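PDB 6C87: Rab GDP dissociation inhibitor alpha from Naegleria fowleri, which probably binds prenylated, GDP-bound Rab GTPases, slows their release of nucleotide and extracts them from membranes, as other members of this inhibitor family do. Local coordinates for residues A[61-66]-A[391-396]; A[365-370]-A[415-420]; A[329-334]-A[342-347]; A[306-311]-A[395-400]. All coordinates share one frame; numbering follows the deposited sequence.

Interaction 1. Residues A[61-66]-A[391-396]; sequences EKFRGQ and FVYILD
Phe63, near the C-terminal end of helix 56-64, brings its CA to 6.6 Å from the CA of Phe391 in strand 389-400, and no hydrogen bond directly joins the two segments. Side chains make the contact, through an aromatic cluster of Phe63, Phe391 and Tyr393. The Phe63 ring is held on both faces. CB of Phe391 stands over the centre of one face in a CH-pi contact, 4.1 Å from the Phe63 centroid and 12° off the ring normal. On the other face lies CG of Lys62, which is anti to its own backbone N (chi1 177°). The Phe63 side chain crosses that of Tyr393 at about a right angle, with Phe63 CZ 3.6 Å from Tyr393 CD1. Farther out, CE of Lys62 comes to 3.7 Å from Tyr393 CE1. Arg64 lays one face of its guanidinium over CE1 of Phe391, the two planes 35° apart. Its NH1 binds a water weakly, and that water accepts from Val392 N at 3.0 Å. The charge itself is met by Glu389, in a salt bridge to NH2, while Tyr393 OH bonds Glu50 O. The backbones of Phe391 and Tyr393 bond Ile312 and Arg310 of the neighbouring strand 302-315, while Leu84 touches both Lys62 and Tyr393; helix 56-64 thus packs by side chains on strand 389-400.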
# COMPACT_ATOMS: atom_id res chain seq x y z
N GLU A 61 -49.21 -3.52 11.31
CA GLU A 61 -49.07 -4.34 12.52
C GLU A 61 -48.02 -3.74 13.45
O GLU A 61 -48.25 -3.62 14.66
CB GLU A 61 -48.72 -5.78 12.16
N LYS A 62 -46.89 -3.29 12.90
CA LYS A 62 -45.81 -2.78 13.74
C LYS A 62 -46.18 -1.46 14.40
O LYS A 62 -45.89 -1.26 15.58
CB LYS A 62 -44.53 -2.64 12.91
CG LYS A 62 -43.34 -2.06 13.66
CD LYS A 62 -42.07 -2.10 12.82
CE LYS A 62 -40.86 -1.59 13.59
NZ LYS A 62 -40.42 -2.51 14.67
N PHE A 63 -46.81 -0.54 13.66
CA PHE A 63 -47.01 0.82 14.16
C PHE A 63 -48.42 1.13 14.62
O PHE A 63 -48.64 2.20 15.20
CB PHE A 63 -46.59 1.83 13.09
CG PHE A 63 -45.12 1.82 12.81
CD1 PHE A 63 -44.25 2.49 13.65
CD2 PHE A 63 -44.61 1.10 11.74
CE1 PHE A 63 -42.88 2.48 13.42
CE2 PHE A 63 -43.25 1.08 11.49
CZ PHE A 63 -42.38 1.77 12.33
N ARG A 64 -49.40 0.25 14.36
CA ARG A 64 -50.77 0.58 14.72
C ARG A 64 -51.43 -0.48 15.60
O ARG A 64 -52.33 -0.15 16.38
CB ARG A 64 -51.61 0.80 13.46
CG ARG A 64 -51.08 1.90 12.57
CD ARG A 64 -51.41 3.29 13.12
NE ARG A 64 -51.46 4.26 12.04
CZ ARG A 64 -50.45 5.08 11.76
NH1 ARG A 64 -49.35 5.03 12.49
NH2 ARG A 64 -50.55 5.94 10.75
N GLY A 65 -50.99 -1.72 15.51
CA GLY A 65 -51.58 -2.79 16.31
C GLY A 65 -51.77 -4.08 15.54
O GLY A 65 -51.75 -4.13 14.31
N GLN A 66 -51.96 -5.17 16.30
CA GLN A 66 -52.20 -6.48 15.70
C GLN A 66 -53.48 -6.50 14.87
O GLN A 66 -53.56 -7.24 13.88
CB GLN A 66 -52.27 -7.54 16.80
N PHE A 391 -45.74 7.27 9.90
CA PHE A 391 -45.32 6.33 10.94
C PHE A 391 -44.09 6.88 11.66
O PHE A 391 -43.08 7.19 11.02
CB PHE A 391 -44.97 4.97 10.36
CG PHE A 391 -46.02 4.39 9.48
CD1 PHE A 391 -47.09 3.69 10.02
CD2 PHE A 391 -45.94 4.54 8.10
CE1 PHE A 391 -48.07 3.14 9.20
CE2 PHE A 391 -46.92 4.00 7.27
CZ PHE A 391 -47.99 3.29 7.83
N VAL A 392 -44.18 6.98 12.99
CA VAL A 392 -43.07 7.47 13.80
C VAL A 392 -42.23 6.29 14.27
O VAL A 392 -42.72 5.42 14.99
CB VAL A 392 -43.57 8.30 14.99
CG1 VAL A 392 -42.39 8.73 15.84
CG2 VAL A 392 -44.31 9.52 14.49
N TYR A 393 -40.96 6.29 13.89
CA TYR A 393 -40.05 5.18 14.16
C TYR A 393 -38.82 5.74 14.88
O TYR A 393 -37.91 6.29 14.25
CB TYR A 393 -39.67 4.48 12.86
CG TYR A 393 -38.86 3.22 13.02
CD1 TYR A 393 -39.17 2.27 13.99
CD2 TYR A 393 -37.77 2.97 12.20
CE1 TYR A 393 -38.43 1.12 14.13
CE2 TYR A 393 -37.02 1.82 12.32
CZ TYR A 393 -37.35 0.89 13.29
OH TYR A 393 -36.59 -0.25 13.42
N ILE A 394 -38.78 5.59 16.20
CA ILE A 394 -37.70 6.09 17.04
C ILE A 394 -36.86 4.92 17.53
O ILE A 394 -37.41 3.91 18.02
CB ILE A 394 -38.25 6.92 18.21
CG1 ILE A 394 -39.15 8.03 17.68
CG2 ILE A 394 -37.11 7.49 19.04
CD1 ILE A 394 -39.95 8.74 18.74
N LEU A 395 -35.54 5.04 17.41
CA LEU A 395 -34.62 3.97 17.78
C LEU A 395 -33.49 4.51 18.63
O LEU A 395 -33.00 5.62 18.41
CB LEU A 395 -34.02 3.31 16.54
CG LEU A 395 -34.94 2.49 15.64
CD1 LEU A 395 -34.18 2.03 14.40
CD2 LEU A 395 -35.51 1.29 16.41
N ASP A 396 -33.05 3.70 19.59
CA ASP A 396 -31.83 3.98 20.33
C ASP A 396 -30.63 3.55 19.50
O ASP A 396 -30.67 2.54 18.79
CB ASP A 396 -31.85 3.24 21.67
CG ASP A 396 -32.93 3.75 22.62
OD1 ASP A 396 -33.06 4.98 22.79
OD2 ASP A 396 -33.65 2.92 23.19
O HOH W 1 -46.85 6.14 13.96

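Interaction 2. Residues A[365-370]-A[415-420]; sequences STTVES and YDATTH
Ala417 and Ser365 carry most of the buried surface, and they meet in two ways. The methyl of Ala417 points at strand 360-367 and rests on its backbone, with CB 3.6 Å from Thr366 CA and 3.8 Å from Thr367 N. Beside it, the Ser365 hydroxyl donates to the carbonyl O of Ala417. OG lies between the backbone N and the carbonyl carbon of its own residue (chi1 66°), a position from which it reaches the loop. The modelled OG to O distance of 2.5 Å is very short and doubtful as an exact length at this resolution. Thr419 CG2 stands 4.0 Å from the same Ser365 OG. Thr367 adds a longer link: its OG1 is 2.7 Å from a water that accepts from Ala417 N at 2.8 Å. The loop also braces itself. Thr418 OG1 donates to Asp416 OD1 at 2.7 Å, on the syn side, and Thr418 N adds a weak bond to that oxygen, as in an Asx turn; Lys87 forms a salt bridge with OD1. The segment 415-420 leads from strand 409-411 of the parallel sheet to helix 422-436, so the contact ties that region to the mixed sheet. The polar atoms of the Ala417 backbone face strand partners, O the Ser365 hydroxyl and N a water shared with Thr367, consistent with polar main-chain groups helping to hold the loop at this point.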
# COMPACT_ATOMS: atom_id res chain seq x y z
N SER A 365 -35.37 11.77 8.72
CA SER A 365 -34.54 11.24 9.78
C SER A 365 -33.63 12.32 10.35
O SER A 365 -33.10 13.15 9.61
CB SER A 365 -33.70 10.05 9.27
OG SER A 365 -32.75 10.48 8.31
N THR A 366 -33.44 12.27 11.66
CA THR A 366 -32.49 13.15 12.31
C THR A 366 -32.15 12.56 13.67
O THR A 366 -32.88 11.73 14.21
CB THR A 366 -33.03 14.58 12.45
OG1 THR A 366 -31.96 15.46 12.83
CG2 THR A 366 -34.14 14.65 13.49
N THR A 367 -31.01 12.98 14.19
CA THR A 367 -30.66 12.66 15.56
C THR A 367 -31.58 13.43 16.49
O THR A 367 -31.86 14.61 16.27
CB THR A 367 -29.20 13.01 15.84
OG1 THR A 367 -28.35 12.15 15.06
CG2 THR A 367 -28.86 12.87 17.32
N VAL A 368 -32.08 12.75 17.53
CA VAL A 368 -33.02 13.37 18.46
C VAL A 368 -32.27 14.32 19.37
O VAL A 368 -31.26 13.94 19.99
CB VAL A 368 -33.76 12.28 19.26
CG1 VAL A 368 -34.70 12.91 20.26
CG2 VAL A 368 -34.51 11.34 18.32
N GLU A 369 -32.75 15.56 19.47
CA GLU A 369 -32.14 16.54 20.36
C GLU A 369 -32.99 16.89 21.57
O GLU A 369 -32.43 17.40 22.55
CB GLU A 369 -31.84 17.84 19.59
CG GLU A 369 -30.86 17.72 18.44
CD GLU A 369 -30.71 19.02 17.66
OE1 GLU A 369 -31.46 19.97 17.95
OE2 GLU A 369 -29.83 19.11 16.78
N SER A 370 -34.30 16.64 21.54
CA SER A 370 -35.23 17.18 22.52
C SER A 370 -36.18 16.10 23.02
O SER A 370 -36.10 14.93 22.65
CB SER A 370 -36.01 18.36 21.92
OG SER A 370 -36.99 17.90 21.00
N TYR A 415 -27.17 2.31 12.96
CA TYR A 415 -27.17 3.16 11.78
C TYR A 415 -27.56 4.58 12.17
O TYR A 415 -28.56 4.79 12.87
CB TYR A 415 -28.10 2.59 10.72
CG TYR A 415 -27.66 1.21 10.29
CD1 TYR A 415 -26.52 1.05 9.51
CD2 TYR A 415 -28.36 0.08 10.67
CE1 TYR A 415 -26.10 -0.21 9.13
CE2 TYR A 415 -27.95 -1.18 10.29
CZ TYR A 415 -26.81 -1.32 9.51
OH TYR A 415 -26.38 -2.58 9.13
N ASP A 416 -26.77 5.55 11.73
CA ASP A 416 -27.04 6.95 12.03
C ASP A 416 -28.15 7.46 11.11
O ASP A 416 -28.66 6.74 10.24
CB ASP A 416 -25.76 7.77 11.94
CG ASP A 416 -25.15 7.82 10.53
OD1 ASP A 416 -25.85 7.61 9.52
OD2 ASP A 416 -23.92 8.06 10.44
N ALA A 417 -28.50 8.73 11.30
CA ALA A 417 -29.66 9.32 10.63
C ALA A 417 -29.42 9.60 9.15
O ALA A 417 -30.40 9.77 8.41
CB ALA A 417 -30.07 10.61 11.33
N THR A 418 -28.17 9.66 8.70
CA THR A 418 -27.90 10.01 7.31
C THR A 418 -28.60 9.06 6.36
O THR A 418 -28.77 7.86 6.64
CB THR A 418 -26.39 10.00 7.03
OG1 THR A 418 -25.89 8.66 7.07
CG2 THR A 418 -25.65 10.84 8.08
N THR A 419 -28.99 9.60 5.20
CA THR A 419 -29.61 8.83 4.13
C THR A 419 -28.61 8.49 3.02
O THR A 419 -28.99 8.38 1.85
CB THR A 419 -30.81 9.59 3.56
OG1 THR A 419 -30.45 10.95 3.33
CG2 THR A 419 -31.96 9.55 4.54
N HIS A 420 -27.34 8.36 3.37
CA HIS A 420 -26.33 7.78 2.49
C HIS A 420 -25.45 6.86 3.32
O HIS A 420 -25.50 6.88 4.55
CB HIS A 420 -25.53 8.87 1.75
CG HIS A 420 -25.12 10.02 2.61
ND1 HIS A 420 -24.02 9.97 3.45
CD2 HIS A 420 -25.64 11.26 2.76
CE1 HIS A 420 -23.89 11.12 4.07
NE2 HIS A 420 -24.86 11.92 3.68
O HOH W 2 -27.59 10.05 13.63

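Interaction 3. Residues A[329-334]-A[342-347]; sequences QIIFPQ and DIYCCV
Asp342 OD1 is gripped twice by Gln334, by the backbone N at 2.7 Å and by the amide NE2 at 3.1 Å. The two donors approach from opposite faces of the carboxylate, N standing 54° and NE2 45° out of its plane. Gln334 CG sits between its own backbone N and carbonyl carbon (chi1 67°), and beyond CG the chain is extended. The grip sits at the connection end of a beta hairpin, strands 328-332 and 343-349, across the base of a connection that contains the short helix 334-337. The antiparallel pairing rests on two hydrogen-bonded pairs. Ile330 N donates to Cys345 O at 2.8 Å, with the reverse bond from Cys345 N to Ile330 O, and Phe332 and Ile343 are joined in the same two-way fashion. Ile330, Phe332, Ile343 and Cys345 share one face, where Phe332 and Ile343 also pack on helix 378-384; there Phe332 CB is 3.7 Å from Ile343 CB. Contacts also run diagonally: Ile330 CD1 meets Val347 CG2 at 4.0 Å. On the other face Ile331 CD1 touches CD2 of Tyr344 at 3.8 Å, and Gln329 OE1 takes a hydrogen bond from Thr419 outside the hairpin. The second oxygen of Asp342, OD2, bonds His196 of helix 188-198, tying the hairpin to that helix. Against the Phe332 ring, Ile343 O lies at the edge, in the ring plane, 3.5 Å from CD1.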
# COMPACT_ATOMS: atom_id res chain seq x y z
N GLN A 329 -32.90 12.72 -3.10
CA GLN A 329 -32.16 13.02 -1.88
C GLN A 329 -32.41 14.47 -1.50
O GLN A 329 -32.31 15.36 -2.36
CB GLN A 329 -30.66 12.78 -2.10
CG GLN A 329 -29.78 13.12 -0.90
CD GLN A 329 -29.79 12.03 0.16
OE1 GLN A 329 -30.79 11.82 0.84
NE2 GLN A 329 -28.65 11.35 0.31
N ILE A 330 -32.74 14.72 -0.23
CA ILE A 330 -33.01 16.07 0.28
C ILE A 330 -32.26 16.26 1.58
O ILE A 330 -32.52 15.56 2.56
CB ILE A 330 -34.51 16.31 0.50
CG1 ILE A 330 -35.33 15.75 -0.67
CG2 ILE A 330 -34.78 17.80 0.67
CD1 ILE A 330 -36.81 15.86 -0.48
N ILE A 331 -31.35 17.24 1.61
CA ILE A 331 -30.52 17.54 2.79
C ILE A 331 -31.02 18.81 3.47
O ILE A 331 -31.31 19.81 2.81
CB ILE A 331 -29.04 17.68 2.40
CG1 ILE A 331 -28.59 16.44 1.62
CG2 ILE A 331 -28.17 17.88 3.63
CD1 ILE A 331 -28.79 15.16 2.39
N PHE A 332 -31.12 18.76 4.80
CA PHE A 332 -31.49 19.91 5.63
C PHE A 332 -30.33 20.24 6.56
O PHE A 332 -30.23 19.68 7.67
CB PHE A 332 -32.77 19.61 6.42
CG PHE A 332 -33.98 19.43 5.56
CD1 PHE A 332 -34.20 18.24 4.89
CD2 PHE A 332 -34.91 20.45 5.42
CE1 PHE A 332 -35.31 18.07 4.08
CE2 PHE A 332 -36.02 20.28 4.61
CZ PHE A 332 -36.23 19.08 3.94
N PRO A 333 -29.42 21.12 6.15
CA PRO A 333 -28.24 21.42 6.99
C PRO A 333 -28.62 22.02 8.34
O PRO A 333 -29.55 22.81 8.45
CB PRO A 333 -27.43 22.40 6.14
CG PRO A 333 -27.93 22.18 4.72
CD PRO A 333 -29.37 21.83 4.86
N GLN A 334 -27.87 21.63 9.38
CA GLN A 334 -28.24 22.06 10.72
C GLN A 334 -28.18 23.58 10.87
O GLN A 334 -29.03 24.17 11.55
CB GLN A 334 -27.33 21.38 11.76
CG GLN A 334 -25.88 21.79 11.74
CD GLN A 334 -24.99 20.80 12.46
OE1 GLN A 334 -24.47 21.08 13.55
NE2 GLN A 334 -24.76 19.65 11.84
N ASP A 342 -28.08 17.67 11.23
CA ASP A 342 -28.79 17.77 9.96
C ASP A 342 -30.03 16.87 9.99
O ASP A 342 -30.08 15.87 10.71
CB ASP A 342 -27.88 17.36 8.80
CG ASP A 342 -26.72 18.32 8.57
OD1 ASP A 342 -26.53 19.26 9.38
OD2 ASP A 342 -25.99 18.12 7.57
N ILE A 343 -31.02 17.25 9.20
CA ILE A 343 -32.18 16.40 8.96
C ILE A 343 -32.06 15.89 7.54
O ILE A 343 -31.67 16.63 6.63
CB ILE A 343 -33.52 17.14 9.13
CG1 ILE A 343 -33.55 17.91 10.44
CG2 ILE A 343 -34.66 16.12 9.08
CD1 ILE A 343 -34.79 18.78 10.60
N TYR A 344 -32.39 14.62 7.35
CA TYR A 344 -32.27 13.96 6.06
C TYR A 344 -33.65 13.49 5.63
O TYR A 344 -34.45 13.05 6.45
CB TYR A 344 -31.29 12.77 6.14
CG TYR A 344 -29.94 13.17 6.67
CD1 TYR A 344 -29.70 13.25 8.04
CD2 TYR A 344 -28.89 13.50 5.81
CE1 TYR A 344 -28.48 13.64 8.53
CE2 TYR A 344 -27.65 13.89 6.30
CZ TYR A 344 -27.46 13.96 7.66
OH TYR A 344 -26.24 14.34 8.17
N CYS A 345 -33.94 13.66 4.34
CA CYS A 345 -35.16 13.11 3.76
C CYS A 345 -34.81 12.48 2.42
O CYS A 345 -34.31 13.15 1.52
CB CYS A 345 -36.23 14.19 3.58
SG CYS A 345 -37.76 13.50 2.87
N CYS A 346 -35.08 11.19 2.29
CA CYS A 346 -34.95 10.50 1.02
C CYS A 346 -36.33 10.05 0.56
O CYS A 346 -37.17 9.64 1.37
CB CYS A 346 -34.02 9.29 1.12
SG CYS A 346 -34.64 7.97 2.14
N VAL A 347 -36.56 10.15 -0.75
CA VAL A 347 -37.84 9.84 -1.35
C VAL A 347 -37.62 8.74 -2.37
O VAL A 347 -36.73 8.84 -3.22
CB VAL A 347 -38.48 11.07 -2.00
CG1 VAL A 347 -39.87 10.73 -2.51
CG2 VAL A 347 -38.51 12.23 -1.01

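Interaction 4. Residues A[306-311]-A[395-400]; sequences GKVIRV and LDTYAP
Leu395 CD1 approaches the Arg310 guanidinium obliquely, 3.8 Å from NH1, while CG1 of Val308 lies over one face of the group, offset toward its rim. The Arg310 chain is extended from CG to NE, and its NH2 makes weak hydrogen bonds to the carbonyl oxygens of Tyr415 and Asp416. The Asp396 side chain lies side by side with that of Lys307, pointing the same way, and its carboxylate OD1 meets the aliphatic part of the lysine, 3.4 Å from CG. Lys307 NZ stays 4.6 Å from OD1, so no salt bridge forms and any attraction between the opposite charges is probably weak; OD1 also has a long, weak ion pair with Lys304. Between the two strands the backbone does the binding. Val308 N donates to Leu395 O at 2.9 Å and Leu395 N returns a bond to Val308 O at 3.0 Å. Thr397 N reaches Gly306 O at 2.9 Å, nearly straight at 171°, though from above the carbonyl plane. Thr397 CG2 packs on Val308 CG2 at 3.7 Å; its OG1 lies between its own backbone N and carbonyl carbon (chi1 58°) and hydrogen-bonds Thr305. Gly306 has backbone angles at which a CB would collide with the carbonyl O of the residue before. The ladder continues past the segment, with Arg310 bonded to Tyr393 through the backbone. The N-to-C directions of the short segments differ by 137°, consistent with a twisted antiparallel ladder, here the pairing of strands 302-315 and 389-400 in the mixed sheet.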
# COMPACT_ATOMS: atom_id res chain seq x y z
N GLY A 306 -27.33 7.72 21.68
CA GLY A 306 -28.38 8.69 21.42
C GLY A 306 -29.62 8.00 20.89
O GLY A 306 -29.83 6.81 21.10
N LYS A 307 -30.44 8.80 20.21
CA LYS A 307 -31.66 8.34 19.56
C LYS A 307 -31.70 8.90 18.15
O LYS A 307 -31.11 9.95 17.85
CB LYS A 307 -32.93 8.79 20.29
CG LYS A 307 -33.21 8.12 21.61
CD LYS A 307 -34.46 8.74 22.22
CE LYS A 307 -34.93 7.97 23.43
NZ LYS A 307 -36.41 8.08 23.52
N VAL A 308 -32.43 8.21 17.28
CA VAL A 308 -32.69 8.69 15.93
C VAL A 308 -34.18 8.52 15.66
O VAL A 308 -34.72 7.41 15.80
CB VAL A 308 -31.86 7.94 14.87
CG1 VAL A 308 -32.35 8.25 13.44
CG2 VAL A 308 -30.39 8.28 15.03
N ILE A 309 -34.85 9.61 15.27
CA ILE A 309 -36.23 9.54 14.84
C ILE A 309 -36.25 9.39 13.33
O ILE A 309 -35.50 10.08 12.61
CB ILE A 309 -37.04 10.78 15.28
CG1 ILE A 309 -38.46 10.71 14.71
CG2 ILE A 309 -36.37 12.06 14.82
CD1 ILE A 309 -39.43 11.73 15.31
N ARG A 310 -37.07 8.47 12.85
CA ARG A 310 -37.39 8.36 11.43
C ARG A 310 -38.90 8.42 11.31
O ARG A 310 -39.61 7.68 11.99
CB ARG A 310 -36.81 7.08 10.83
CG ARG A 310 -35.30 7.11 10.73
CD ARG A 310 -34.75 5.82 10.22
NE ARG A 310 -33.30 5.85 10.16
CZ ARG A 310 -32.50 5.43 11.13
NH1 ARG A 310 -33.01 4.94 12.25
NH2 ARG A 310 -31.18 5.51 10.97
N VAL A 311 -39.38 9.37 10.51
CA VAL A 311 -40.81 9.51 10.23
C VAL A 311 -41.05 9.08 8.79
O VAL A 311 -40.60 9.75 7.85
CB VAL A 311 -41.31 10.94 10.47
CG1 VAL A 311 -42.80 11.00 10.20
CG2 VAL A 311 -41.01 11.37 11.90
N LEU A 395 -35.54 5.04 17.41
CA LEU A 395 -34.62 3.97 17.78
C LEU A 395 -33.49 4.51 18.63
O LEU A 395 -33.00 5.62 18.41
CB LEU A 395 -34.02 3.31 16.54
CG LEU A 395 -34.94 2.49 15.64
CD1 LEU A 395 -34.18 2.03 14.40
CD2 LEU A 395 -35.51 1.29 16.41
N ASP A 396 -33.05 3.70 19.59
CA ASP A 396 -31.83 3.98 20.33
C ASP A 396 -30.63 3.55 19.50
O ASP A 396 -30.67 2.54 18.79
CB ASP A 396 -31.85 3.24 21.67
CG ASP A 396 -32.93 3.75 22.62
OD1 ASP A 396 -33.06 4.98 22.79
OD2 ASP A 396 -33.65 2.92 23.19
N THR A 397 -29.55 4.31 19.61
CA THR A 397 -28.31 4.01 18.90
C THR A 397 -27.23 3.60 19.90
O THR A 397 -27.22 4.05 21.05
CB THR A 397 -27.85 5.21 18.06
OG1 THR A 397 -27.65 6.35 18.90
CG2 THR A 397 -28.91 5.56 17.04
N TYR A 398 -26.35 2.70 19.46
CA TYR A 398 -25.34 2.15 20.35
C TYR A 398 -24.01 2.03 19.63
O TYR A 398 -23.95 1.97 18.40
CB TYR A 398 -25.74 0.77 20.89
CG TYR A 398 -26.99 0.74 21.73
CD1 TYR A 398 -28.24 0.57 21.14
CD2 TYR A 398 -26.93 0.90 23.11
CE1 TYR A 398 -29.40 0.55 21.90
CE2 TYR A 398 -28.08 0.87 23.88
CZ TYR A 398 -29.31 0.70 23.27
OH TYR A 398 -30.46 0.67 24.03
N ALA A 399 -22.96 1.95 20.43
CA ALA A 399 -21.61 1.76 19.94
C ALA A 399 -20.88 0.86 20.93
O ALA A 399 -21.12 0.95 22.13
CB ALA A 399 -20.85 3.08 19.78
N PRO A 400 -19.98 -0.00 20.44
CA PRO A 400 -19.29 -0.94 21.34
C PRO A 400 -18.28 -0.25 22.23
O PRO A 400 -17.74 0.81 21.90
CB PRO A 400 -18.61 -1.91 20.37
CG PRO A 400 -18.44 -1.11 19.10
CD PRO A 400 -19.64 -0.23 19.03

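In the fold
All four contacts reach the mixed sheet, but at different depths. Interactions 2 and 3 are buried; 1 and 4 are only partly so. Interactions 1 and 4 share strand 389-400, and Tyr393 N bonds Arg310 O, continuing the pairing of strands 389-400 and 302-315 to the part of strand 389-400 that helix 56-64 touches. Interaction 2 lies about 7 Å from interaction 4, centre to centre, across strands 302-315 and 360-367, and about 10 Å from interaction 3 across strands 360-367 and 343-349. The chemistry follows place: ladder bonds in 3 and 4, a serine hydroxyl and a water holding a loop in 2, and aromatic packing of helix on strand in 1.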